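Local structure of homoserine O-acetyltransferase (Bacillus anthracis str. 'Ames Ancestor', 3I1I) at residues Asp92-Asn96 with Phe124-Thr128. The protein probably transfers an acetyl group from acetyl-CoA to the hydroxyl of homoserine, a step toward methionine, and adopts the alpha/beta hydrolase fold. Residues are numbered along the deposited sequence.
Sequences DNLCN and FPVFT
In this alpha/beta hydrolase fold, a type II beta turn just after central-sheet strand 87-91 packs against the far end of the same long loop, before helix 129-142. In the turn, Asn93 to Asn96, Leu94 (phi/psi -49/149) and Cys95 (50/37, the positive phi its third position requires) both point CA-to-CB toward segment 124-128. No hydrogen bond joins the segments; apolar side chains make most of the contact, and Leu94 O lies 3.5 Å from Phe127 CZ. The second segment is extended. Phe124, with chi1 t, directs its ring at the turn: CE2 lies 3.5 Å from Cys95 SG, and CZ meets Leu94 CD2 at the ring edge, 4.4 Å away. Its carbonyl O is hydrogen-bonded to Tyr282 of helix 277-289. Pro125 suits the extended backbone, its ring restraining phi near -75°. Val126 turns its CB away, its apolar side chain packing on Leu289 and Lys253 of the second subunit. Phe127, nearest Leu94 in register (CA-CA 7.7 Å), has chi1 p and offers a ring face: Leu94 CB sits 4.1 Å from the centroid in a CH-pi contact, and Leu94 CD1 reaches Phe127 CB at 3.7 Å. Thr128 N-caps helix 129-142, its short hydroxyl side chain binding a backbone N. The small, polarisable Cys95 sulfur makes oblique sulfur-aromatic contacts with both rings, SG lying 4.3 Å from the Phe124 centroid and 3.6 Å from Phe127 CE2.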
ATOM      1  N   ASP A  92     -11.250  17.147 -20.067  1.00 23.09           N
ATOM      2  CA  ASP A  92     -11.312  16.395 -18.826  1.00 23.33           C
ATOM      3  C   ASP A  92     -11.539  14.888 -19.108  1.00 23.30           C
ATOM      4  O   ASP A  92     -12.427  14.529 -19.850  1.00 23.50           O
ATOM      5  CB  ASP A  92     -12.490  16.845 -17.949  1.00 23.71           C
ATOM      6  CG  ASP A  92     -12.400  18.286 -17.471  1.00 23.58           C
ATOM      7  OD1 ASP A  92     -11.300  18.776 -17.130  1.00 21.19           O
ATOM      8  OD2 ASP A  92     -13.491  18.900 -17.387  1.00 24.48           O
ATOM      9  N   ASN A  93     -10.782  14.022 -18.448  1.00 22.91           N
ATOM     10  CA  ASN A  93     -10.943  12.590 -18.580  1.00 22.54           C
ATOM     11  C   ASN A  93     -12.198  12.086 -17.865  1.00 22.59           C
ATOM     12  O   ASN A  93     -12.646  12.678 -16.860  1.00 22.07           O
ATOM     13  CB  ASN A  93      -9.711  11.894 -18.017  1.00 22.26           C
ATOM     14  CG  ASN A  93      -8.471  12.219 -18.768  1.00 22.35           C
ATOM     15  OD1 ASN A  93      -8.521  12.671 -19.912  1.00 24.09           O
ATOM     16  ND2 ASN A  93      -7.319  11.970 -18.147  1.00 22.06           N
ATOM     17  N   LEU A  94     -12.778  11.006 -18.383  1.00 22.55           N
ATOM     18  CA  LEU A  94     -13.797  10.245 -17.619  1.00 23.70           C
ATOM     19  C   LEU A  94     -13.334   9.918 -16.150  1.00 23.09           C
ATOM     20  O   LEU A  94     -12.134   9.730 -15.892  1.00 22.16           O
ATOM     21  CB  LEU A  94     -14.092   8.907 -18.316  1.00 24.45           C
ATOM     22  CG  LEU A  94     -15.008   8.787 -19.538  1.00 26.41           C
ATOM     23  CD1 LEU A  94     -14.839   7.369 -20.116  1.00 25.99           C
ATOM     24  CD2 LEU A  94     -16.476   9.072 -19.133  1.00 25.16           C
ATOM     25  N   CYS A  95     -14.292   9.852 -15.233  1.00 22.46           N
ATOM     26  CA  CYS A  95     -14.026   9.626 -13.822  1.00 23.12           C
ATOM     27  C   CYS A  95     -12.951  10.554 -13.231  1.00 24.03           C
ATOM     28  O   CYS A  95     -12.169  10.131 -12.356  1.00 22.95           O
ATOM     29  CB  CYS A  95     -13.608   8.187 -13.598  1.00 23.50           C
ATOM     30  SG  CYS A  95     -14.830   7.019 -14.188  1.00 23.29           S
ATOM     31  N   ASN A  96     -12.930  11.813 -13.684  1.00 24.35           N
ATOM     32  CA  ASN A  96     -11.946  12.753 -13.199  1.00 25.26           C
ATOM     33  C   ASN A  96     -12.013  12.734 -11.683  1.00 26.24           C
ATOM     34  O   ASN A  96     -13.109  12.765 -11.119  1.00 27.18           O
ATOM     35  CB  ASN A  96     -12.204  14.159 -13.732  1.00 24.23           C
ATOM     36  CG  ASN A  96     -11.066  15.104 -13.418  1.00 24.93           C
ATOM     37  OD1 ASN A  96     -10.954  15.596 -12.297  1.00 21.98           O
ATOM     38  ND2 ASN A  96     -10.221  15.382 -14.414  1.00 24.21           N
ATOM     39  N   PHE A 124     -20.981   2.232 -12.123  1.00 26.58           N
ATOM     40  CA  PHE A 124     -20.340   2.887 -13.265  1.00 26.06           C
ATOM     41  C   PHE A 124     -19.522   1.892 -14.086  1.00 25.69           C
ATOM     42  O   PHE A 124     -18.903   0.994 -13.537  1.00 25.39           O
ATOM     43  CB  PHE A 124     -19.469   4.067 -12.847  1.00 26.46           C
ATOM     44  CG  PHE A 124     -19.144   4.984 -13.986  1.00 26.48           C
ATOM     45  CD1 PHE A 124     -20.066   5.936 -14.396  1.00 27.28           C
ATOM     46  CD2 PHE A 124     -17.956   4.856 -14.678  1.00 25.28           C
ATOM     47  CE1 PHE A 124     -19.804   6.773 -15.460  1.00 27.88           C
ATOM     48  CE2 PHE A 124     -17.674   5.689 -15.746  1.00 25.97           C
ATOM     49  CZ  PHE A 124     -18.604   6.646 -16.152  1.00 27.63           C
ATOM     50  N   PRO A 125     -19.530   2.034 -15.416  1.00 25.67           N
ATOM     51  CA  PRO A 125     -18.783   1.046 -16.183  1.00 25.65           C
ATOM     52  C   PRO A 125     -17.286   1.264 -16.115  1.00 25.33           C
ATOM     53  O   PRO A 125     -16.829   2.385 -15.971  1.00 24.89           O
ATOM     54  CB  PRO A 125     -19.248   1.271 -17.621  1.00 25.80           C
ATOM     55  CG  PRO A 125     -19.730   2.669 -17.654  1.00 26.30           C
ATOM     56  CD  PRO A 125     -20.283   2.955 -16.282  1.00 25.98           C
ATOM     57  N   VAL A 126     -16.546   0.178 -16.242  1.00 24.72           N
ATOM     58  CA  VAL A 126     -15.123   0.244 -16.389  1.00 24.05           C
ATOM     59  C   VAL A 126     -14.800   0.979 -17.671  1.00 24.90           C
ATOM     60  O   VAL A 126     -15.403   0.669 -18.755  1.00 25.68           O
ATOM     61  CB  VAL A 126     -14.523  -1.159 -16.436  1.00 24.20           C
ATOM     62  CG1 VAL A 126     -13.038  -1.082 -16.783  1.00 21.22           C
ATOM     63  CG2 VAL A 126     -14.796  -1.887 -15.077  1.00 22.47           C
ATOM     64  N   PHE A 127     -13.876   1.940 -17.552  1.00 23.84           N
ATOM     65  CA  PHE A 127     -13.352   2.643 -18.698  1.00 23.68           C
ATOM     66  C   PHE A 127     -11.853   2.437 -18.870  1.00 23.78           C
ATOM     67  O   PHE A 127     -11.137   2.189 -17.900  1.00 23.44           O
ATOM     68  CB  PHE A 127     -13.672   4.149 -18.602  1.00 23.72           C
ATOM     69  CG  PHE A 127     -12.671   4.959 -17.798  1.00 21.88           C
ATOM     70  CD1 PHE A 127     -11.674   5.661 -18.438  1.00 20.44           C
ATOM     71  CD2 PHE A 127     -12.756   5.027 -16.410  1.00 21.49           C
ATOM     72  CE1 PHE A 127     -10.770   6.420 -17.729  1.00 22.73           C
ATOM     73  CE2 PHE A 127     -11.852   5.770 -15.671  1.00 20.30           C
ATOM     74  CZ  PHE A 127     -10.847   6.470 -16.326  1.00 22.16           C
ATOM     75  N   THR A 128     -11.408   2.600 -20.119  1.00 23.27           N
ATOM     76  CA  THR A 128     -10.015   2.603 -20.481  1.00 22.79           C
ATOM     77  C   THR A 128      -9.650   3.941 -21.110  1.00 22.99           C
ATOM     78  O   THR A 128     -10.509   4.779 -21.394  1.00 22.32           O
ATOM     79  CB  THR A 128      -9.734   1.538 -21.529  1.00 23.66           C
ATOM     80  OG1 THR A 128     -10.351   1.910 -22.782  1.00 22.09           O
ATOM     81  CG2 THR A 128     -10.254   0.199 -21.043  1.00 21.75           C
TER